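Local coordinates for succinate-semialdehyde dehydrogenase (Streptococcus pyogenes MGAS1882, PDB 4OGD), which probably oxidises succinic semialdehyde to succinate, with NADP+ as the cofactor, as a member of the aldehyde dehydrogenase family, at residues P144-N150 with G442-V447; P344-L350 with P364-Y369. All coordinates share one frame. Residues are numbered along the deposited sequence.

Contact 1. Residues P144-N150 with G442-V447; sequences PNFIVGN and GFTSFV
The last turn of helix 136-148 meets a loop, 442-447, with CA atoms 5.3 Å apart at Pro144 and Phe443 and 7.4 Å apart at Val148 and Val447. The helix stops in a Schellman motif: Gly149, with phi 106°, is the C-prime residue, Asn150 N bonds to Asn145 O (2.8 Å) and Gly149 N to Phe146 O. In the loop, Thr444 to Val447 form a type I turn. Asn150 (chi1 m) makes the direct polar link: its ND2 donates to Phe446 O at 3.0 Å and to Asn145 OD1 at 3.1 Å, while its OD1 is bonded to Thr122 N. Asn145 ND2 is bonded to Val141 O. Water 2 joins Asn145 OD1 (2.9 Å) to Phe446 N (3.0 Å), and water 1 lies 2.6 Å from Phe443 O, weakly bonded to Pro144 O. Beside this polar patch Phe443 (chi1 t) lays its ring along the helix: CD1 is 3.8 Å from Pro144 CB, CE1 meets Ile147 CG2 edge-on at 3.8 Å, and CZ lies 4.2 Å from Val148 CB. Val148 CG2 touches Val447 CG1 at 3.9 Å. This is a helix C-terminus joined to the C-terminal part of the chain by apolar contacts, one side-chain-to-backbone hydrogen bond from Asn150, and water. Helix 78-103 packs against Phe443, Ile147 and Val148, helix 45-61 takes Phe146, and strand 124-128 presents Ile125 to Asn145, Asn150 and Phe446.

Contact 2. Residues P344-L350 with P364-Y369; sequences PTIIAGL and PVGEIY
Four backbone hydrogen bonds tie strand 345-348 to strand 365-369 in parallel. Thr345 N donates to Pro364 O (3.0 Å), Gly366 N to Thr345 O (2.7 Å), Ile347 N to Gly366 O (2.9 Å) and Ile368 N to Ile347 O (3.0 Å), so Thr345 straddles Val365 and Ile347 straddles Glu367, with Gly366 bonded to both. The register pairs Thr345 with Val365, Ile346 with Gly366 and Ile347 with Glu367; the short axes run 4.5 Å apart at closest, crossing at -23°. CA-H...O contacts reinforce the ladder, the shortest from Val365 CA to Thr345 O at 3.2 Å. Past the strand end, Gly349 turns with positive phi, and two waters take over: one spans Gly349 N (2.8 Å) and Ile368 O (2.7 Å), the other Leu350 N (2.9 Å) and Ile368 O (2.6 Å). On one face Ile346 CG2 meets Ile368 CD1 at 3.9 Å, both isoleucines mt, facing helix 276-288. On the other, Ile347 (chi1 p) sets CG1 3.8 Å from Glu367 CG and 4.3 Å from Val365 CG1, with helix 308-323 covering Thr345, Ile347 and Val365. Leu350 CD1 lies 3.6 Å from Tyr369 OH, a hydroxyl bonded to Tyr357 O. Backbone bonding thus sets the parallel alignment, apolar side chains line the Ile346/Ile368 face of an alpha/beta sheet, Thr345 and Glu367 join Ile347 and Val365 on the other, and water continues the pairing where the strands part.

Overall arrangement
The two contacts lie on opposite sides of the chain's centre, their own centres 40 Å apart and their nearest atoms about 29 Å apart. Along the chain 144-150 comes first, then 344-350 and 364-369, and last 442-447: contact 2 closes locally, over 13 intervening residues, within the long span bridged by contact 1. Each is associated with a different mixed sheet: contact 1 packs beside the one containing strand 124-128, while contact 2 supplies two adjacent strands of the seven-stranded sheet, beside its outer strand 327-330. Contact 1 therefore brings distant parts of the sequence together, and contact 2 joins two neighbouring strands within one sheet, both within one aldehyde dehydrogenase chain.

Contact 1. Residues P144-N150 with G442-V447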
ATOM      1  N   PRO A 144      14.116  -7.353   5.419  1.00  7.39           N
ATOM      2  CA  PRO A 144      13.645  -7.621   4.052  1.00  7.22           C
ATOM      3  C   PRO A 144      14.101  -6.587   3.016  1.00  6.78           C
ATOM      4  O   PRO A 144      14.418  -6.948   1.883  1.00  7.72           O
ATOM      5  CB  PRO A 144      12.116  -7.604   4.198  1.00  7.69           C
ATOM      6  CG  PRO A 144      11.868  -6.739   5.399  1.00  6.04           C
ATOM      7  CD  PRO A 144      12.995  -7.067   6.337  1.00  7.47           C
ATOM      8  N   ASN A 145      14.140  -5.313   3.382  1.00  6.53           N
ATOM      9  CA  ASN A 145      14.588  -4.316   2.424  1.00  6.88           C
ATOM     10  C   ASN A 145      16.063  -4.453   2.052  1.00  6.64           C
ATOM     11  O   ASN A 145      16.439  -4.258   0.897  1.00  7.77           O
ATOM     12  CB  ASN A 145      14.240  -2.901   2.901  1.00  7.91           C
ATOM     13  CG  ASN A 145      12.758  -2.589   2.718  1.00  7.90           C
ATOM     14  OD1 ASN A 145      12.286  -2.431   1.593  1.00  8.91           O
ATOM     15  ND2 ASN A 145      12.020  -2.517   3.824  1.00  8.56           N
ATOM     16  N   PHE A 146      16.892  -4.807   3.026  1.00  7.14           N
ATOM     17  CA  PHE A 146      18.307  -5.018   2.764  1.00  7.04           C
ATOM     18  C   PHE A 146      18.486  -6.175   1.783  1.00  7.94           C
ATOM     19  O   PHE A 146      19.271  -6.086   0.828  1.00  7.82           O
ATOM     20  CB  PHE A 146      19.025  -5.298   4.080  1.00  5.98           C
ATOM     21  CG  PHE A 146      20.505  -5.528   3.941  1.00  8.17           C
ATOM     22  CD1 PHE A 146      21.330  -4.549   3.402  1.00  7.88           C
ATOM     23  CD2 PHE A 146      21.072  -6.715   4.386  1.00  8.70           C
ATOM     24  CE1 PHE A 146      22.697  -4.759   3.289  1.00 10.47           C
ATOM     25  CE2 PHE A 146      22.438  -6.932   4.278  1.00 10.09           C
ATOM     26  CZ  PHE A 146      23.248  -5.953   3.725  1.00  8.67           C
ATOM     27  N   ILE A 147      17.743  -7.256   2.001  1.00  7.58           N
ATOM     28  CA  ILE A 147      17.807  -8.405   1.104  1.00  5.92           C
ATOM     29  C   ILE A 147      17.427  -8.062  -0.357  1.00  7.81           C
ATOM     30  O   ILE A 147      18.158  -8.414  -1.284  1.00  8.61           O
ATOM     31  CB  ILE A 147      16.980  -9.594   1.644  1.00  7.01           C
ATOM     32  CG1 ILE A 147      17.657 -10.179   2.890  1.00  8.28           C
ATOM     33  CG2 ILE A 147      16.809 -10.660   0.575  1.00  8.47           C
ATOM     34  CD1 ILE A 147      19.096 -10.651   2.644  1.00  8.42           C
ATOM     35  N   VAL A 148      16.309  -7.369  -0.566  1.00  8.20           N
ATOM     36  CA  VAL A 148      15.920  -7.027  -1.943  1.00  8.88           C
ATOM     37  C   VAL A 148      16.866  -5.996  -2.565  1.00  8.06           C
ATOM     38  O   VAL A 148      17.038  -5.951  -3.790  1.00 10.00           O
ATOM     39  CB  VAL A 148      14.449  -6.564  -2.071  1.00 11.94           C
ATOM     40  CG1 VAL A 148      14.288  -5.125  -1.624  1.00 11.42           C
ATOM     41  CG2 VAL A 148      13.982  -6.697  -3.523  1.00 13.13           C
ATOM     42  N   GLY A 149      17.503  -5.187  -1.722  1.00  6.97           N
ATOM     43  CA  GLY A 149      18.425  -4.174  -2.210  1.00  8.64           C
ATOM     44  C   GLY A 149      17.907  -2.742  -2.162  1.00  7.15           C
ATOM     45  O   GLY A 149      18.299  -1.920  -2.980  1.00  9.63           O
ATOM     46  N   ASN A 150      17.016  -2.450  -1.219  1.00  7.32           N
ATOM     47  CA  ASN A 150      16.578  -1.076  -0.958  1.00  7.04           C
ATOM     48  C   ASN A 150      17.368  -0.535   0.221  1.00  7.83           C
ATOM     49  O   ASN A 150      17.124  -0.956   1.363  1.00  7.01           O
ATOM     50  CB  ASN A 150      15.093  -1.023  -0.556  1.00  6.81           C
ATOM     51  CG  ASN A 150      14.142  -1.351  -1.691  1.00  6.30           C
ATOM     52  OD1 ASN A 150      14.438  -1.137  -2.856  1.00  7.55           O
ATOM     53  ND2 ASN A 150      12.971  -1.864  -1.339  1.00  7.48           N
ATOM     54  N   GLY A 442       5.573  -9.529   4.381  1.00  8.30           N
ATOM     55  CA  GLY A 442       6.389  -8.383   4.745  1.00  8.96           C
ATOM     56  C   GLY A 442       7.647  -8.222   3.903  1.00 10.09           C
ATOM     57  O   GLY A 442       8.479  -7.354   4.184  1.00 11.27           O
ATOM     58  N   PHE A 443       7.797  -9.055   2.877  1.00  7.48           N
ATOM     59  CA  PHE A 443       8.947  -8.950   1.991  1.00  7.48           C
ATOM     60  C   PHE A 443       8.679  -8.042   0.786  1.00  8.39           C
ATOM     61  O   PHE A 443       9.605  -7.425   0.257  1.00  9.07           O
ATOM     62  CB  PHE A 443       9.391 -10.342   1.515  1.00  8.78           C
ATOM     63  CG  PHE A 443      10.666 -10.334   0.733  1.00 10.01           C
ATOM     64  CD1 PHE A 443      11.883 -10.206   1.383  1.00 11.00           C
ATOM     65  CD2 PHE A 443      10.647 -10.443  -0.649  1.00  9.83           C
ATOM     66  CE1 PHE A 443      13.062 -10.192   0.676  1.00  8.39           C
ATOM     67  CE2 PHE A 443      11.827 -10.426  -1.375  1.00 10.84           C
ATOM     68  CZ  PHE A 443      13.036 -10.300  -0.707  1.00 10.31           C
ATOM     69  N   THR A 444       7.425  -7.951   0.349  1.00  8.10           N
ATOM     70  CA  THR A 444       7.142  -7.311  -0.942  1.00  6.56           C
ATOM     71  C   THR A 444       6.642  -5.870  -0.881  1.00  8.08           C
ATOM     72  O   THR A 444       6.328  -5.290  -1.918  1.00  8.84           O
ATOM     73  CB  THR A 444       6.151  -8.134  -1.763  1.00 10.80           C
ATOM     74  OG1 THR A 444       5.009  -8.417  -0.954  1.00 12.19           O
ATOM     75  CG2 THR A 444       6.792  -9.444  -2.225  1.00 13.55           C
ATOM     76  N   SER A 445       6.591  -5.282   0.310  1.00  7.88           N
ATOM     77  CA  SER A 445       5.973  -3.967   0.464  1.00  7.80           C
ATOM     78  C   SER A 445       6.575  -2.908  -0.443  1.00  7.38           C
ATOM     79  O   SER A 445       5.842  -2.103  -1.021  1.00  8.76           O
ATOM     80  CB  SER A 445       6.061  -3.491   1.910  1.00  9.74           C
ATOM     81  OG  SER A 445       5.362  -4.380   2.752  1.00 11.24           O
ATOM     82  N   PHE A 446       7.899  -2.914  -0.570  1.00  7.19           N
ATOM     83  CA  PHE A 446       8.576  -1.919  -1.395  1.00  6.58           C
ATOM     84  C   PHE A 446       9.372  -2.541  -2.534  1.00  5.21           C
ATOM     85  O   PHE A 446      10.423  -2.029  -2.951  1.00  7.63           O
ATOM     86  CB  PHE A 446       9.407  -0.977  -0.518  1.00  6.66           C
ATOM     87  CG  PHE A 446       8.592  -0.299   0.548  1.00  7.54           C
ATOM     88  CD1 PHE A 446       7.743   0.751   0.220  1.00  7.22           C
ATOM     89  CD2 PHE A 446       8.636  -0.742   1.863  1.00  7.79           C
ATOM     90  CE1 PHE A 446       6.984   1.371   1.184  1.00  7.58           C
ATOM     91  CE2 PHE A 446       7.870  -0.128   2.846  1.00 11.11           C
ATOM     92  CZ  PHE A 446       7.037   0.930   2.506  1.00  8.38           C
ATOM     93  N   VAL A 447       8.849  -3.649  -3.051  1.00  5.57           N
ATOM     94  CA  VAL A 447       9.428  -4.253  -4.244  1.00  8.30           C
ATOM     95  C   VAL A 447       8.603  -3.892  -5.462  1.00  6.63           C
ATOM     96  O   VAL A 447       7.382  -3.701  -5.376  1.00  8.95           O
ATOM     97  CB  VAL A 447       9.557  -5.795  -4.147  1.00  9.07           C
ATOM     98  CG1 VAL A 447      10.181  -6.212  -2.820  1.00  6.97           C
ATOM     99  CG2 VAL A 447       8.228  -6.471  -4.370  1.00 14.02           C
TER
HETATM  100  O   HOH W   1      12.011  -6.422   0.262  1.00 14.36           O
HETATM  101  O   HOH W   2      10.270  -4.268   0.578  1.00  9.55           O

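Contact 2. Residues P344-L350 with P364-Y369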
ATOM      1  N   PRO A 344       0.368  -1.002  38.344  1.00 11.82           N
ATOM      2  CA  PRO A 344      -0.695  -1.731  37.647  1.00 12.13           C
ATOM      3  C   PRO A 344      -2.047  -1.302  38.199  1.00 15.10           C
ATOM      4  O   PRO A 344      -2.240  -1.257  39.414  1.00 12.01           O
ATOM      5  CB  PRO A 344      -0.402  -3.188  37.995  1.00 13.26           C
ATOM      6  CG  PRO A 344       1.076  -3.212  38.243  1.00 14.43           C
ATOM      7  CD  PRO A 344       1.357  -1.916  38.940  1.00 12.20           C
ATOM      8  N   THR A 345      -2.962  -0.956  37.305  1.00 14.40           N
ATOM      9  CA  THR A 345      -4.226  -0.360  37.697  1.00 12.24           C
ATOM     10  C   THR A 345      -5.309  -1.058  36.887  1.00 15.21           C
ATOM     11  O   THR A 345      -5.095  -1.364  35.715  1.00 12.07           O
ATOM     12  CB  THR A 345      -4.214   1.145  37.381  1.00 16.13           C
ATOM     13  OG1 THR A 345      -3.148   1.776  38.105  1.00 14.92           O
ATOM     14  CG2 THR A 345      -5.538   1.804  37.750  1.00 15.19           C
ATOM     15  N   ILE A 346      -6.450  -1.349  37.509  1.00 13.77           N
ATOM     16  CA  ILE A 346      -7.547  -1.994  36.802  1.00 12.21           C
ATOM     17  C   ILE A 346      -8.778  -1.111  36.881  1.00 14.71           C
ATOM     18  O   ILE A 346      -9.147  -0.655  37.962  1.00 13.47           O
ATOM     19  CB  ILE A 346      -7.887  -3.380  37.392  1.00 13.02           C
ATOM     20  CG1 ILE A 346      -6.649  -4.280  37.360  1.00 13.17           C
ATOM     21  CG2 ILE A 346      -9.047  -4.027  36.617  1.00 10.68           C
ATOM     22  CD1 ILE A 346      -6.808  -5.595  38.103  1.00 11.29           C
ATOM     23  N   ILE A 347      -9.399  -0.863  35.733  1.00 13.28           N
ATOM     24  CA  ILE A 347     -10.668  -0.145  35.694  1.00 12.03           C
ATOM     25  C   ILE A 347     -11.757  -0.991  35.051  1.00 15.66           C
ATOM     26  O   ILE A 347     -11.482  -1.908  34.282  1.00 11.80           O
ATOM     27  CB  ILE A 347     -10.557   1.179  34.933  1.00 14.54           C
ATOM     28  CG1 ILE A 347     -10.095   0.934  33.488  1.00 12.52           C
ATOM     29  CG2 ILE A 347      -9.625   2.130  35.674  1.00 13.36           C
ATOM     30  CD1 ILE A 347     -10.075   2.185  32.616  1.00 15.30           C
ATOM     31  N   ALA A 348     -13.005  -0.677  35.382  1.00 14.43           N
ATOM     32  CA  ALA A 348     -14.148  -1.352  34.788  1.00 13.62           C
ATOM     33  C   ALA A 348     -15.281  -0.340  34.671  1.00 11.06           C
ATOM     34  O   ALA A 348     -15.082   0.849  34.923  1.00 13.22           O
ATOM     35  CB  ALA A 348     -14.562  -2.550  35.637  1.00 13.07           C
ATOM     36  N   GLY A 349     -16.462  -0.801  34.275  1.00 15.26           N
ATOM     37  CA  GLY A 349     -17.607   0.083  34.144  1.00 15.42           C
ATOM     38  C   GLY A 349     -17.467   1.204  33.124  1.00 14.61           C
ATOM     39  O   GLY A 349     -18.027   2.285  33.311  1.00 15.06           O
ATOM     40  N   LEU A 350     -16.722   0.962  32.047  1.00 14.63           N
ATOM     41  CA  LEU A 350     -16.653   1.931  30.964  1.00 11.86           C
ATOM     42  C   LEU A 350     -17.936   1.876  30.138  1.00 12.53           C
ATOM     43  O   LEU A 350     -18.337   0.809  29.674  1.00 13.93           O
ATOM     44  CB  LEU A 350     -15.441   1.661  30.062  1.00 12.00           C
ATOM     45  CG  LEU A 350     -14.058   1.901  30.682  1.00 13.75           C
ATOM     46  CD1 LEU A 350     -12.979   1.188  29.873  1.00 14.09           C
ATOM     47  CD2 LEU A 350     -13.740   3.386  30.773  1.00 14.01           C
ATOM     48  N   PRO A 364       0.222   0.265  32.072  1.00  9.60           N
ATOM     49  CA  PRO A 364      -0.192  -0.955  32.770  1.00  9.70           C
ATOM     50  C   PRO A 364      -1.598  -0.856  33.333  1.00 14.03           C
ATOM     51  O   PRO A 364      -1.783  -0.987  34.542  1.00 12.35           O
ATOM     52  CB  PRO A 364       0.814  -1.046  33.918  1.00 11.72           C
ATOM     53  CG  PRO A 364       1.179   0.381  34.196  1.00 10.33           C
ATOM     54  CD  PRO A 364       1.164   1.075  32.865  1.00 12.46           C
ATOM     55  N   VAL A 365      -2.575  -0.637  32.458  1.00  8.55           N
ATOM     56  CA  VAL A 365      -3.947  -0.423  32.889  1.00 10.77           C
ATOM     57  C   VAL A 365      -4.863  -1.503  32.344  1.00 11.06           C
ATOM     58  O   VAL A 365      -5.186  -1.515  31.155  1.00 10.34           O
ATOM     59  CB  VAL A 365      -4.465   0.963  32.454  1.00 11.52           C
ATOM     60  CG1 VAL A 365      -5.881   1.181  32.958  1.00 12.05           C
ATOM     61  CG2 VAL A 365      -3.538   2.062  32.963  1.00 10.54           C
ATOM     62  N   GLY A 366      -5.294  -2.406  33.215  1.00  9.33           N
ATOM     63  CA  GLY A 366      -6.251  -3.421  32.822  1.00  9.49           C
ATOM     64  C   GLY A 366      -7.632  -2.802  32.696  1.00  9.89           C
ATOM     65  O   GLY A 366      -7.975  -1.889  33.447  1.00 10.75           O
ATOM     66  N   GLU A 367      -8.408  -3.262  31.719  1.00  8.87           N
ATOM     67  CA  GLU A 367      -9.775  -2.769  31.528  1.00  9.55           C
ATOM     68  C   GLU A 367     -10.701  -3.956  31.373  1.00 11.54           C
ATOM     69  O   GLU A 367     -10.461  -4.826  30.541  1.00  9.00           O
ATOM     70  CB  GLU A 367      -9.851  -1.892  30.278  1.00  9.08           C
ATOM     71  CG  GLU A 367      -8.869  -0.732  30.273  1.00 10.80           C
ATOM     72  CD  GLU A 367      -8.628  -0.198  28.880  1.00 13.66           C
ATOM     73  OE1 GLU A 367      -9.584  -0.200  28.077  1.00 11.09           O
ATOM     74  OE2 GLU A 367      -7.474   0.187  28.578  1.00 16.92           O
ATOM     75  N   ILE A 368     -11.757  -4.009  32.182  1.00  9.01           N
ATOM     76  CA  ILE A 368     -12.686  -5.119  32.094  1.00  9.51           C
ATOM     77  C   ILE A 368     -14.021  -4.659  31.518  1.00  9.98           C
ATOM     78  O   ILE A 368     -14.685  -3.795  32.090  1.00 10.41           O
ATOM     79  CB  ILE A 368     -12.889  -5.801  33.463  1.00  9.84           C
ATOM     80  CG1 ILE A 368     -11.538  -6.219  34.043  1.00 10.95           C
ATOM     81  CG2 ILE A 368     -13.758  -7.022  33.301  1.00 11.34           C
ATOM     82  CD1 ILE A 368     -11.618  -6.682  35.507  1.00 11.08           C
ATOM     83  N   TYR A 369     -14.385  -5.234  30.373  1.00  7.43           N
ATOM     84  CA  TYR A 369     -15.656  -4.947  29.708  1.00  8.10           C
ATOM     85  C   TYR A 369     -16.599  -6.121  29.930  1.00 11.38           C
ATOM     86  O   TYR A 369     -16.331  -7.225  29.450  1.00 11.52           O
ATOM     87  CB  TYR A 369     -15.447  -4.782  28.200  1.00  6.06           C
ATOM     88  CG  TYR A 369     -14.742  -3.512  27.769  1.00  7.89           C
ATOM     89  CD1 TYR A 369     -15.378  -2.594  26.944  1.00 13.07           C
ATOM     90  CD2 TYR A 369     -13.437  -3.242  28.168  1.00  9.08           C
ATOM     91  CE1 TYR A 369     -14.743  -1.438  26.536  1.00 12.27           C
ATOM     92  CE2 TYR A 369     -12.785  -2.080  27.767  1.00  9.93           C
ATOM     93  CZ  TYR A 369     -13.445  -1.180  26.952  1.00  9.88           C
ATOM     94  OH  TYR A 369     -12.809  -0.026  26.527  1.00 11.46           O
TER
HETATM   95  O   HOH W   3     -16.954  -3.487  33.461  1.00 17.70           O
HETATM   96  O   HOH W   4     -15.339  -1.426  31.115  1.00 13.24           O